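Nuclease NucT (Helicobacter pylori, PDB 6EHI) is a nuclease built on a PLD-like domain, in which helices pack against a mixed beta-sheet. Local coordinates at residues His43-Ile46 / Ala47-Ile50; Ile63-Tyr66 / Glu67-His70; Leu9-Leu12 / Pro13-Arg17; Ser22-Ser25 / Gly26-Ala30; Thr139-Thr142 / Glu143-Leu146. The protein carries 1 engineered substitution. All blocks are in the same frame, centred on the assembly; numbering follows the deposited sequence.

Contact 1 (His43-Ile46 / Ala47-Ile50); sequences HRDI and ARAI
Asp45 and Arg48, three residues apart on one face of a helical turn, are joined by a salt bridge in which Arg48 NH2 lies 2.9 Å from Asp45 OD1. The nitrogen meets the oxygen nearly head-on along the C-O bond, while OD1 lies somewhat off the guanidinium plane, and the two flat groups are steeply inclined to each other. Arg48 reaches back because its chain is bent at chi3 (-82°), a fold that also brings the centre of its guanidinium over Arg44 O. Its other nitrogen, NH1, stands above one face of the Arg44 guanidinium, 3.3 Å from Arg44 CZ, with the two planes 68° apart. Two like charges are thus close together, and the neighbouring Asp45 carboxylate probably offsets part of that cost.

Beneath these side chains runs the helical backbone: Arg48 N donates to Arg44 O at 3.0 Å and Ala49 N to Asp45 O at 3.1 Å. Ile50 N bonds to Ile46 O at 3.1 Å in the same way. At the start of the helix, the ring nitrogen His43 ND1 accepts a weak bond of 3.3 Å from Asp45 N, which lies in the ring plane, and Ile46 CG1 sits over one ring face. The buried side carries Ile46 against Leu20 and Ile27 of helix 16-28, and Ile50 against Val60 and Ile62 of strand 59-65. The whole is a histidine N-cap and first turns of helix 44-54, the helical arm of the beta-alpha-beta unit between strands 33-38 and 59-65.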
loop_
_atom_site.group_PDB
_atom_site.type_symbol
_atom_site.label_atom_id
_atom_site.label_comp_id
_atom_site.label_asym_id
_atom_site.label_seq_id
_atom_site.Cartn_x
_atom_site.Cartn_y
_atom_site.Cartn_z
ATOM N N HIS A 43 -15.376 3.419 4.098
ATOM C CA HIS A 43 -15.696 2.667 5.290
ATOM C C HIS A 43 -16.261 3.578 6.356
ATOM O O HIS A 43 -15.517 4.315 7.079
ATOM C CB HIS A 43 -14.414 1.961 5.764
ATOM C CG HIS A 43 -14.691 0.833 6.685
ATOM N ND1 HIS A 43 -15.559 0.927 7.750
ATOM C CD2 HIS A 43 -14.296 -0.455 6.634
ATOM C CE1 HIS A 43 -15.617 -0.256 8.363
ATOM N NE2 HIS A 43 -14.827 -1.095 7.730
ATOM N N ARG A 44 -17.579 3.480 6.544
ATOM C CA ARG A 44 -18.292 4.351 7.492
ATOM C C ARG A 44 -17.915 4.235 8.969
ATOM O O ARG A 44 -18.062 5.205 9.728
ATOM C CB ARG A 44 -19.830 4.189 7.300
ATOM C CG ARG A 44 -20.287 4.870 6.003
ATOM C CD ARG A 44 -21.773 4.716 5.660
ATOM N NE ARG A 44 -22.654 5.619 6.430
ATOM C CZ ARG A 44 -23.528 5.276 7.409
ATOM N NH1 ARG A 44 -23.697 4.013 7.876
ATOM N NH2 ARG A 44 -24.247 6.251 7.977
ATOM N N ASP A 45 -17.486 3.063 9.398
ATOM C CA ASP A 45 -17.049 2.927 10.776
ATOM C C ASP A 45 -15.756 3.672 11.014
ATOM O O ASP A 45 -15.607 4.299 12.071
ATOM C CB ASP A 45 -16.931 1.474 11.270
ATOM C CG ASP A 45 -18.299 0.700 11.246
ATOM O OD1 ASP A 45 -19.373 1.331 11.335
ATOM O OD2 ASP A 45 -18.254 -0.525 11.120
ATOM N N ILE A 46 -14.843 3.685 10.034
ATOM C CA ILE A 46 -13.618 4.456 10.239
ATOM C C ILE A 46 -13.948 5.974 10.253
ATOM O O ILE A 46 -13.295 6.704 10.974
ATOM C CB ILE A 46 -12.577 4.171 9.121
ATOM C CG1 ILE A 46 -12.163 2.686 9.132
ATOM C CG2 ILE A 46 -11.308 4.964 9.367
ATOM C CD1 ILE A 46 -11.361 2.188 7.968
ATOM N N ALA A 47 -14.845 6.411 9.399
ATOM C CA ALA A 47 -15.273 7.809 9.391
ATOM C C ALA A 47 -15.877 8.183 10.767
ATOM O O ALA A 47 -15.638 9.261 11.283
ATOM C CB ALA A 47 -16.248 8.112 8.283
ATOM N N ARG A 48 -16.688 7.294 11.317
ATOM C CA ARG A 48 -17.305 7.600 12.641
ATOM C C ARG A 48 -16.217 7.721 13.665
ATOM O O ARG A 48 -16.305 8.545 14.516
ATOM C CB ARG A 48 -18.404 6.581 13.001
ATOM C CG ARG A 48 -19.686 6.921 12.297
ATOM C CD ARG A 48 -20.887 6.175 12.877
ATOM N NE ARG A 48 -20.922 4.836 12.284
ATOM C CZ ARG A 48 -21.469 4.564 11.099
ATOM N NH1 ARG A 48 -22.005 5.546 10.363
ATOM N NH2 ARG A 48 -21.410 3.321 10.613
ATOM N N ALA A 49 -15.144 6.954 13.543
ATOM C CA ALA A 49 -14.032 7.007 14.473
ATOM C C ALA A 49 -13.300 8.334 14.385
ATOM O O ALA A 49 -12.926 8.938 15.427
ATOM C CB ALA A 49 -13.056 5.841 14.240
ATOM N N ILE A 50 -13.143 8.849 13.162
ATOM C CA ILE A 50 -12.645 10.207 12.939
ATOM C C ILE A 50 -13.529 11.289 13.576
ATOM O O ILE A 50 -13.013 12.115 14.356
ATOM C CB ILE A 50 -12.380 10.481 11.455
ATOM C CG1 ILE A 50 -11.233 9.631 10.934
ATOM C CG2 ILE A 50 -12.089 11.924 11.221
ATOM C CD1 ILE A 50 -11.196 9.555 9.404
#

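Contact 2 (Ile63-Tyr66 / Glu67-His70); sequences IYDY and ESNH
As strand 59-65 passes into the short, weakly bonded helix 66-69, Tyr66 O gathers three donors: Asn69 N, His70 N at 3.0 Å and His70 ND1 at 3.2 Å. Only His70 N comes nearly in line with the carbonyl; the other two stand well above its plane. The ND1 bond lies close to the imidazole plane and helps to fix how the ring is turned. That ring forms an offset stack with Tyr66, the centroids 4.8 Å apart and the planes inclined by 10°. A chi1 of 82° swings the imidazole alongside the Tyr66 ring and brings ND1 to Tyr66 O. His70 CB lies over the tyrosine face, a CH-pi contact of 4.0 Å to the ring centroid. Lys92 adds a cation-pi contact to Tyr66.

Asp65 caps the turn. Its OD2 accepts from Ser68 N at 2.8 Å on the anti side, while OD1 reaches Glu67 N through a water and also binds Met105 N. Asn69 closes back on the strand: ND2 donates to Asp65 O at 2.9 Å, on a carbonyl lone pair and in the amide plane. Its amide is further held by Ser75 OG at OD1 and Tyr39 O at ND2, and Asn69 OD1 comes within 3.3 Å of Tyr64 CD2. The arrangement is an aspartate N-cap at a tight strand-to-helix turn, where the chain leaves the parallel part of the sheet.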
loop_
_atom_site.group_PDB
_atom_site.type_symbol
_atom_site.label_atom_id
_atom_site.label_comp_id
_atom_site.label_asym_id
_atom_site.label_seq_id
_atom_site.Cartn_x
_atom_site.Cartn_y
_atom_site.Cartn_z
ATOM N N ILE A 63 -6.283 14.157 3.219
ATOM C CA ILE A 63 -6.049 14.345 1.763
ATOM C C ILE A 63 -6.633 13.137 1.033
ATOM O O ILE A 63 -6.198 12.002 1.304
ATOM C CB ILE A 63 -4.540 14.479 1.436
ATOM C CG1 ILE A 63 -3.891 15.550 2.333
ATOM C CG2 ILE A 63 -4.375 14.643 -0.039
ATOM C CD1 ILE A 63 -2.374 15.711 2.231
ATOM N N TYR A 64 -7.681 13.328 0.215
ATOM C CA TYR A 64 -8.263 12.288 -0.637
ATOM C C TYR A 64 -7.756 12.346 -2.070
ATOM O O TYR A 64 -7.559 13.478 -2.659
ATOM C CB TYR A 64 -9.734 12.500 -0.680
ATOM C CG TYR A 64 -10.594 12.295 0.544
ATOM C CD1 TYR A 64 -10.657 13.260 1.610
ATOM C CD2 TYR A 64 -11.309 11.088 0.719
ATOM C CE1 TYR A 64 -11.490 13.080 2.695
ATOM C CE2 TYR A 64 -12.105 10.900 1.823
ATOM C CZ TYR A 64 -12.200 11.882 2.810
ATOM O OH TYR A 64 -12.974 11.689 3.932
ATOM N N ASP A 65 -7.613 11.217 -2.760
ATOM C CA ASP A 65 -7.403 11.276 -4.226
ATOM C C ASP A 65 -8.511 12.114 -4.951
ATOM O O ASP A 65 -9.717 11.932 -4.677
ATOM C CB ASP A 65 -7.299 9.886 -4.853
ATOM C CG ASP A 65 -7.253 9.902 -6.369
ATOM O OD1 ASP A 65 -6.196 10.229 -6.875
ATOM O OD2 ASP A 65 -8.287 9.575 -7.059
ATOM N N TYR A 66 -8.067 12.974 -5.866
ATOM C CA TYR A 66 -8.987 13.909 -6.534
ATOM C C TYR A 66 -9.992 13.162 -7.412
ATOM O O TYR A 66 -11.193 13.239 -7.195
ATOM C CB TYR A 66 -8.156 14.946 -7.382
ATOM C CG TYR A 66 -9.066 15.916 -8.094
ATOM C CD1 TYR A 66 -9.726 15.554 -9.265
ATOM C CD2 TYR A 66 -9.370 17.121 -7.503
ATOM C CE1 TYR A 66 -10.608 16.449 -9.855
ATOM C CE2 TYR A 66 -10.233 18.016 -8.089
ATOM C CZ TYR A 66 -10.869 17.654 -9.233
ATOM O OH TYR A 66 -11.752 18.545 -9.814
ATOM N N GLU A 67 -9.548 12.358 -8.334
ATOM C CA GLU A 67 -10.553 11.691 -9.244
ATOM C C GLU A 67 -11.515 10.758 -8.488
ATOM O O GLU A 67 -12.690 10.665 -8.797
ATOM C CB GLU A 67 -9.872 10.945 -10.344
ATOM C CG GLU A 67 -9.166 11.818 -11.371
ATOM C CD GLU A 67 -10.082 12.816 -12.113
ATOM O OE1 GLU A 67 -11.285 12.506 -12.299
ATOM O OE2 GLU A 67 -9.589 13.940 -12.495
ATOM N N SER A 68 -11.033 10.083 -7.467
ATOM C CA SER A 68 -11.829 9.103 -6.769
ATOM C C SER A 68 -12.860 9.757 -5.871
ATOM O O SER A 68 -13.831 9.103 -5.444
ATOM C CB SER A 68 -10.886 8.138 -6.019
ATOM O OG SER A 68 -11.604 7.207 -5.272
ATOM N N ASN A 69 -12.663 11.049 -5.528
ATOM C CA ASN A 69 -13.406 11.621 -4.387
ATOM C C ASN A 69 -14.129 12.922 -4.666
ATOM O O ASN A 69 -14.959 13.344 -3.816
ATOM C CB ASN A 69 -12.465 11.776 -3.146
ATOM C CG ASN A 69 -12.064 10.419 -2.590
ATOM O OD1 ASN A 69 -12.872 9.744 -1.920
ATOM N ND2 ASN A 69 -10.825 9.992 -2.899
ATOM N N HIS A 70 -13.797 13.531 -5.798
ATOM C CA HIS A 70 -14.299 14.923 -6.031
ATOM C C HIS A 70 -15.804 14.910 -6.254
ATOM O O HIS A 70 -16.516 15.871 -5.898
ATOM C CB HIS A 70 -13.537 15.594 -7.161
ATOM C CG HIS A 70 -14.010 15.257 -8.528
ATOM N ND1 HIS A 70 -13.544 14.152 -9.235
ATOM C CD2 HIS A 70 -14.841 15.923 -9.368
ATOM C CE1 HIS A 70 -14.146 14.109 -10.417
ATOM N NE2 HIS A 70 -14.927 15.174 -10.525
HETATM O O HOH W 1 -6.678 12.055 -8.850
#

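Contact 3 (Leu9-Leu12 / Pro13-Arg17); sequences LFVL and PYEQR
Glu15 folds back on Val11 and bonds it twice, binding a strand-to-helix turn in which strand 7-12 runs through a cis peptide into Pro13 and then a type I beta turn from Pro13 to Gln16. The turn is closed by Gln16 N donating to Pro13 O at 3.0 Å. Starting at the backbone, Glu15 N donates to Val11 O at 2.9 Å. Glu15 CB rests 3.5 Å from the same Val11 O, and CG is still beside that oxygen. The chi1 of -54° sets CG beside the backbone N, and from there the chain runs extended along the strand, bringing CD near Val11 N. The tip completes the return: Glu15 OE1 accepts from Val11 N at 2.8 Å, a fairly straight bond (164°) arriving on the anti side of the carboxylate, 20° out of its plane. OE1 also comes within 3.3 Å of Phe10 CA. The second carboxylate oxygen, OE2, makes a salt bridge with Lys147 of the second subunit, whose NZ also bonds Leu9 O.

Tyr14 runs side by side with Val11 and points the same way; its ring meets Val11 CG1 at the edge, in plane, with CD2 4.0 Å from that methyl. Its ring also stacks on Tyr151 of the second subunit, making this turn part of the dimer interface. On the strand, Phe10 and Leu12 pair by backbone bonds with Leu136 and Glu134 and lay their side chains on helix 16-28. There Leu12 CD2 lies against Gln16 CB at 3.8 Å.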
loop_
_atom_site.group_PDB
_atom_site.type_symbol
_atom_site.label_atom_id
_atom_site.label_comp_id
_atom_site.label_asym_id
_atom_site.label_seq_id
_atom_site.Cartn_x
_atom_site.Cartn_y
_atom_site.Cartn_z
ATOM N N LEU A 9 2.921 -5.744 11.820
ATOM C CA LEU A 9 2.343 -6.149 10.521
ATOM C C LEU A 9 1.079 -6.928 10.654
ATOM O O LEU A 9 0.991 -7.955 11.370
ATOM C CB LEU A 9 3.352 -6.948 9.712
ATOM C CG LEU A 9 2.924 -7.529 8.352
ATOM C CD1 LEU A 9 2.673 -6.382 7.349
ATOM C CD2 LEU A 9 4.012 -8.459 7.909
ATOM N N PHE A 10 0.075 -6.515 9.885
ATOM C CA PHE A 10 -1.113 -7.288 9.729
ATOM C C PHE A 10 -1.251 -7.748 8.278
ATOM O O PHE A 10 -1.213 -6.973 7.347
ATOM C CB PHE A 10 -2.346 -6.499 10.112
ATOM C CG PHE A 10 -2.307 -5.919 11.500
ATOM C CD1 PHE A 10 -1.712 -4.690 11.712
ATOM C CD2 PHE A 10 -2.797 -6.633 12.599
ATOM C CE1 PHE A 10 -1.618 -4.175 12.987
ATOM C CE2 PHE A 10 -2.717 -6.115 13.884
ATOM C CZ PHE A 10 -2.124 -4.888 14.054
ATOM N N VAL A 11 -1.489 -9.046 8.120
ATOM C CA VAL A 11 -1.646 -9.593 6.801
ATOM C C VAL A 11 -3.124 -9.954 6.660
ATOM O O VAL A 11 -3.668 -10.845 7.372
ATOM C CB VAL A 11 -0.725 -10.796 6.455
ATOM C CG1 VAL A 11 -1.064 -11.281 5.049
ATOM C CG2 VAL A 11 0.783 -10.482 6.730
ATOM N N LEU A 12 -3.771 -9.307 5.717
ATOM C CA LEU A 12 -5.176 -9.506 5.457
ATOM C C LEU A 12 -5.387 -10.504 4.300
ATOM O O LEU A 12 -4.547 -10.598 3.428
ATOM C CB LEU A 12 -5.838 -8.151 5.133
ATOM C CG LEU A 12 -5.958 -7.181 6.281
ATOM C CD1 LEU A 12 -4.592 -6.503 6.495
ATOM C CD2 LEU A 12 -7.053 -6.174 6.091
ATOM N N PRO A 13 -6.468 -11.314 4.322
ATOM C CA PRO A 13 -7.600 -11.236 5.237
ATOM C C PRO A 13 -7.410 -11.932 6.588
ATOM O O PRO A 13 -8.232 -11.792 7.474
ATOM C CB PRO A 13 -8.710 -11.956 4.450
ATOM C CG PRO A 13 -7.951 -12.995 3.670
ATOM C CD PRO A 13 -6.656 -12.379 3.301
ATOM N N TYR A 14 -6.353 -12.725 6.709
ATOM C CA TYR A 14 -6.138 -13.520 7.934
ATOM C C TYR A 14 -6.321 -12.729 9.226
ATOM O O TYR A 14 -6.981 -13.188 10.161
ATOM C CB TYR A 14 -4.761 -14.149 7.930
ATOM C CG TYR A 14 -4.454 -14.847 6.606
ATOM C CD1 TYR A 14 -5.097 -16.047 6.214
ATOM C CD2 TYR A 14 -3.604 -14.266 5.694
ATOM C CE1 TYR A 14 -4.816 -16.632 4.976
ATOM C CE2 TYR A 14 -3.334 -14.858 4.483
ATOM C CZ TYR A 14 -3.955 -16.017 4.105
ATOM O OH TYR A 14 -3.606 -16.581 2.911
ATOM N N GLU A 15 -5.751 -11.515 9.271
ATOM C CA GLU A 15 -5.760 -10.680 10.381
ATOM C C GLU A 15 -6.599 -9.368 10.112
ATOM O O GLU A 15 -6.327 -8.372 10.726
ATOM C CB GLU A 15 -4.339 -10.340 10.786
ATOM C CG GLU A 15 -3.350 -11.483 11.048
ATOM C CD GLU A 15 -1.953 -11.010 11.395
ATOM O OE1 GLU A 15 -1.215 -10.546 10.481
ATOM O OE2 GLU A 15 -1.551 -11.160 12.593
ATOM N N GLN A 16 -7.681 -9.497 9.339
ATOM C CA GLN A 16 -8.476 -8.313 8.908
ATOM C C GLN A 16 -9.150 -7.647 10.098
ATOM O O GLN A 16 -9.187 -6.450 10.177
ATOM C CB GLN A 16 -9.434 -8.663 7.805
ATOM C CG GLN A 16 -10.553 -9.604 8.277
ATOM C CD GLN A 16 -11.275 -10.254 7.148
ATOM O OE1 GLN A 16 -10.961 -10.076 5.975
ATOM N NE2 GLN A 16 -12.238 -11.073 7.508
ATOM N N ARG A 17 -9.640 -8.406 11.070
ATOM C CA ARG A 17 -10.347 -7.768 12.226
ATOM C C ARG A 17 -9.378 -7.096 13.140
ATOM O O ARG A 17 -9.660 -5.963 13.579
ATOM C CB ARG A 17 -11.158 -8.762 13.046
ATOM C CG ARG A 17 -12.395 -9.260 12.333
ATOM C CD ARG A 17 -13.187 -10.124 13.323
ATOM N NE ARG A 17 -13.473 -11.449 12.783
ATOM C CZ ARG A 17 -14.616 -11.826 12.208
ATOM N NH1 ARG A 17 -15.642 -10.978 12.087
ATOM N NH2 ARG A 17 -14.747 -13.081 11.750
#

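Contact 4 (Ser22-Ser25 / Gly26-Ala30); sequences SLIS and GISSA
Ser28 grips Ile24 twice from one turn further along helix 16-28: Ser28 N and Ser28 OG both donate to Ile24 O, each at 2.9 Å. The backbone donor lies only a little off the carbonyl plane, whereas the hydroxyl comes from above it, 38° out, so the two donors come to the oxygen from different directions. The hydroxyl gets there because OG is set beside its own backbone N (chi1 -70°), which turns it back along the helix. Ser28 CB lies 3.2 Å from the same oxygen, and this is the close-packed part. Gly26 N to Ser22 O and Ile27 N to Leu23 O continue the regular i to i+4 bonding. On the buried face Leu23 CG and Ile27 CD1, 4.3 Å apart, touch each other lightly, and other elements of the fold complete the packing of both residues.

The face carrying Ser25 and Ser29 is exposed and looser. Ser29 N still makes a good bond of 2.9 Å to Ser25 O, but Ser29 OG reaches that oxygen only weakly, at 3.4 Å. The two serine hydroxyls, Ser25 OG and Ser29 OG, stay 4.2 Å apart, too far to bond each other.

Towards the interior, Ile24 packs on Ile46, Ile27 on Val53, and Ser28 on Ala49, all of helix 44-54. Ser22 and Leu23 lie on Phe118 of strand 116-120, with an acetate ion, probably from the crystallisation liquor, about 5 Å from the Leu23 side chain. Arg56 binds Ser28 O and Ala30 O where the helix runs out.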
loop_
_atom_site.group_PDB
_atom_site.type_symbol
_atom_site.label_atom_id
_atom_site.label_comp_id
_atom_site.label_asym_id
_atom_site.label_seq_id
_atom_site.Cartn_x
_atom_site.Cartn_y
_atom_site.Cartn_z
ATOM N N SER A 22 -6.904 -2.183 15.029
ATOM C CA SER A 22 -5.679 -1.436 15.295
ATOM C C SER A 22 -5.809 0.003 14.780
ATOM O O SER A 22 -5.372 0.969 15.411
ATOM C CB SER A 22 -4.459 -2.076 14.628
ATOM O OG SER A 22 -3.217 -1.416 14.910
ATOM N N LEU A 23 -6.265 0.110 13.551
ATOM C CA LEU A 23 -6.362 1.393 12.860
ATOM C C LEU A 23 -7.409 2.252 13.592
ATOM O O LEU A 23 -7.195 3.411 13.843
ATOM C CB LEU A 23 -6.829 1.178 11.401
ATOM C CG LEU A 23 -7.030 2.458 10.575
ATOM C CD1 LEU A 23 -5.732 3.233 10.595
ATOM C CD2 LEU A 23 -7.454 2.130 9.159
ATOM N N ILE A 24 -8.574 1.673 13.832
ATOM C CA ILE A 24 -9.668 2.376 14.494
ATOM C C ILE A 24 -9.248 2.817 15.866
ATOM O O ILE A 24 -9.482 3.969 16.202
ATOM C CB ILE A 24 -10.950 1.574 14.451
ATOM C CG1 ILE A 24 -11.515 1.823 13.081
ATOM C CG2 ILE A 24 -11.966 2.032 15.507
ATOM C CD1 ILE A 24 -12.752 1.086 12.748
ATOM N N SER A 25 -8.592 1.935 16.605
ATOM C CA SER A 25 -8.080 2.310 17.915
ATOM C C SER A 25 -6.995 3.411 17.869
ATOM O O SER A 25 -6.976 4.347 18.676
ATOM C CB SER A 25 -7.615 1.083 18.664
ATOM O OG SER A 25 -6.914 1.452 19.805
ATOM N N GLY A 26 -6.111 3.344 16.883
ATOM C CA GLY A 26 -5.080 4.344 16.710
ATOM C C GLY A 26 -5.683 5.718 16.483
ATOM O O GLY A 26 -5.187 6.720 16.953
ATOM N N ILE A 27 -6.724 5.787 15.678
ATOM C CA ILE A 27 -7.380 7.091 15.360
ATOM C C ILE A 27 -8.142 7.588 16.598
ATOM O O ILE A 27 -8.036 8.759 16.941
ATOM C CB ILE A 27 -8.369 6.959 14.161
ATOM C CG1 ILE A 27 -7.596 6.744 12.873
ATOM C CG2 ILE A 27 -9.342 8.125 14.079
ATOM C CD1 ILE A 27 -8.521 6.297 11.769
ATOM N N SER A 28 -8.922 6.683 17.162
ATOM C CA SER A 28 -9.821 6.932 18.278
ATOM C C SER A 28 -9.125 7.418 19.491
ATOM O O SER A 28 -9.592 8.385 20.088
ATOM C CB SER A 28 -10.609 5.712 18.584
ATOM O OG SER A 28 -11.475 5.578 17.526
ATOM N N SER A 29 -7.961 6.851 19.800
ATOM C CA SER A 29 -7.237 7.262 20.974
ATOM C C SER A 29 -6.234 8.421 20.753
ATOM O O SER A 29 -5.456 8.719 21.645
ATOM C CB SER A 29 -6.576 6.028 21.613
ATOM O OG SER A 29 -7.586 5.037 21.920
ATOM N N ALA A 30 -6.150 9.036 19.566
ATOM C CA ALA A 30 -5.291 10.197 19.361
ATOM C C ALA A 30 -5.586 11.286 20.399
ATOM O O ALA A 30 -6.713 11.508 20.817
ATOM C CB ALA A 30 -5.398 10.817 17.972
#

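Contact 5 (Thr139-Thr142 / Glu143-Leu146); sequences TDDT and ETIL
The carboxylate of Asp141 is met by Thr144 on the anti side of OD2, with the hydroxyl 17° out of the carboxylate plane. Thr144 OG1 donates to Asp141 OD2 over 2.6 Å, a short bond, and Thr144 N adds a weak one of 3.4 Å to the same oxygen. The two side chains cross at about a right angle. With CG of Asp141 turned away from its backbone N (chi1 180°), the carboxylate swings forward over the opening turn of the helix. Thr144, with OG1 beside its own backbone N (chi1 -58°), turns the hydroxyl back to donate to it. Glu143 OE1 lies 5.5 Å from Asp141 OD2.

This is an aspartate N-cap on helix 142-158, reached from strand 134-139 by an ST turn in which Asp141 N donates to Thr139 OG1 at 3.0 Å. That hydroxyl also bonds Asn7 OD1, and Asp140 OD1 bonds Lys6 N, so the approach to the helix is tied to the N-terminal segment of the chain. Behind the cap the helix is already regular: Ile145 N donates to Asp141 O at 2.9 Å, and Leu146 N to Thr142 O at the same distance.

Ile145 CD1 reaches back to Asp140 C at 3.7 Å, and with Thr139 and Thr144 this isoleucine packs on Val117 of strand 116-120. Asn7 of the second subunit touches Thr139, Asp141 and Thr144.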
loop_
_atom_site.group_PDB
_atom_site.type_symbol
_atom_site.label_atom_id
_atom_site.label_comp_id
_atom_site.label_asym_id
_atom_site.label_seq_id
_atom_site.Cartn_x
_atom_site.Cartn_y
_atom_site.Cartn_z
ATOM N N THR A 139 3.732 1.353 12.671
ATOM C CA THR A 139 5.034 1.587 13.295
ATOM C C THR A 139 5.060 2.785 14.168
ATOM O O THR A 139 4.365 3.781 13.925
ATOM C CB THR A 139 6.186 1.589 12.287
ATOM O OG1 THR A 139 7.470 1.657 12.957
ATOM C CG2 THR A 139 6.113 2.750 11.374
ATOM N N ASP A 140 5.898 2.713 15.217
ATOM C CA ASP A 140 6.231 3.885 16.052
ATOM C C ASP A 140 7.661 4.394 15.817
ATOM O O ASP A 140 8.224 5.136 16.629
ATOM C CB ASP A 140 5.997 3.577 17.542
ATOM C CG ASP A 140 6.926 2.538 18.078
ATOM O OD1 ASP A 140 7.734 1.968 17.319
ATOM O OD2 ASP A 140 6.887 2.271 19.306
ATOM N N ASP A 141 8.289 3.993 14.717
ATOM C CA ASP A 141 9.611 4.408 14.407
ATOM C C ASP A 141 9.657 5.893 14.144
ATOM O O ASP A 141 9.051 6.402 13.173
ATOM C CB ASP A 141 10.089 3.662 13.171
ATOM C CG ASP A 141 11.482 4.034 12.756
ATOM O OD1 ASP A 141 12.384 4.142 13.591
ATOM O OD2 ASP A 141 11.704 4.194 11.566
ATOM N N THR A 142 10.472 6.610 14.939
ATOM C CA THR A 142 10.304 8.054 14.962
ATOM C C THR A 142 10.892 8.672 13.664
ATOM O O THR A 142 10.358 9.631 13.198
ATOM C CB THR A 142 10.942 8.677 16.253
ATOM O OG1 THR A 142 12.340 8.423 16.261
ATOM C CG2 THR A 142 10.359 8.078 17.499
ATOM N N GLU A 143 11.942 8.088 13.075
ATOM C CA GLU A 143 12.459 8.573 11.817
ATOM C C GLU A 143 11.412 8.462 10.735
ATOM O O GLU A 143 11.227 9.424 9.949
ATOM C CB GLU A 143 13.792 7.882 11.382
ATOM C CG GLU A 143 14.451 8.627 10.234
ATOM C CD GLU A 143 15.772 8.048 9.782
ATOM O OE1 GLU A 143 16.206 7.050 10.417
ATOM O OE2 GLU A 143 16.316 8.570 8.757
ATOM N N THR A 144 10.724 7.310 10.677
ATOM C CA THR A 144 9.602 7.142 9.683
ATOM C C THR A 144 8.475 8.142 9.938
ATOM O O THR A 144 7.966 8.740 8.981
ATOM C CB THR A 144 9.066 5.744 9.832
ATOM O OG1 THR A 144 10.107 4.840 9.613
ATOM C CG2 THR A 144 7.957 5.370 8.823
ATOM N N ILE A 145 8.079 8.302 11.193
ATOM C CA ILE A 145 7.028 9.260 11.545
ATOM C C ILE A 145 7.423 10.667 11.137
ATOM O O ILE A 145 6.632 11.376 10.505
ATOM C CB ILE A 145 6.565 9.193 13.034
ATOM C CG1 ILE A 145 5.901 7.855 13.324
ATOM C CG2 ILE A 145 5.607 10.355 13.370
ATOM C CD1 ILE A 145 5.799 7.373 14.782
ATOM N N LEU A 146 8.634 11.134 11.486
ATOM C CA LEU A 146 9.074 12.517 11.121
ATOM C C LEU A 146 9.109 12.707 9.624
ATOM O O LEU A 146 8.745 13.751 9.082
ATOM C CB LEU A 146 10.450 12.874 11.720
ATOM C CG LEU A 146 10.467 12.891 13.228
ATOM C CD1 LEU A 146 11.916 12.964 13.717
ATOM C CD2 LEU A 146 9.649 14.048 13.798
#

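How the contacts relate
From the N terminus the order is contact 3, contact 4, contact 1, contact 2 and contact 5, each closing a short local turn; none nests in or crosses another. Contact 3 joins strand 7-12 to helix 16-28, and contact 4 lies further along that helix; Phe10 CZ meets Ser22 CB at 3.7 Å. Contact 4 also touches contact 1 in helix 44-54, through Ala49 CB against Ser28 OG (3.7 Å) and Ile27 against Ile50. Contact 2 then ends strand 59-65, the next strand, about 6 Å from contact 1 at the nearest atoms. Contact 5 opens helix 142-158 on the side of the chain's centre away from contacts 1 and 2, and like contact 3 faces the second subunit.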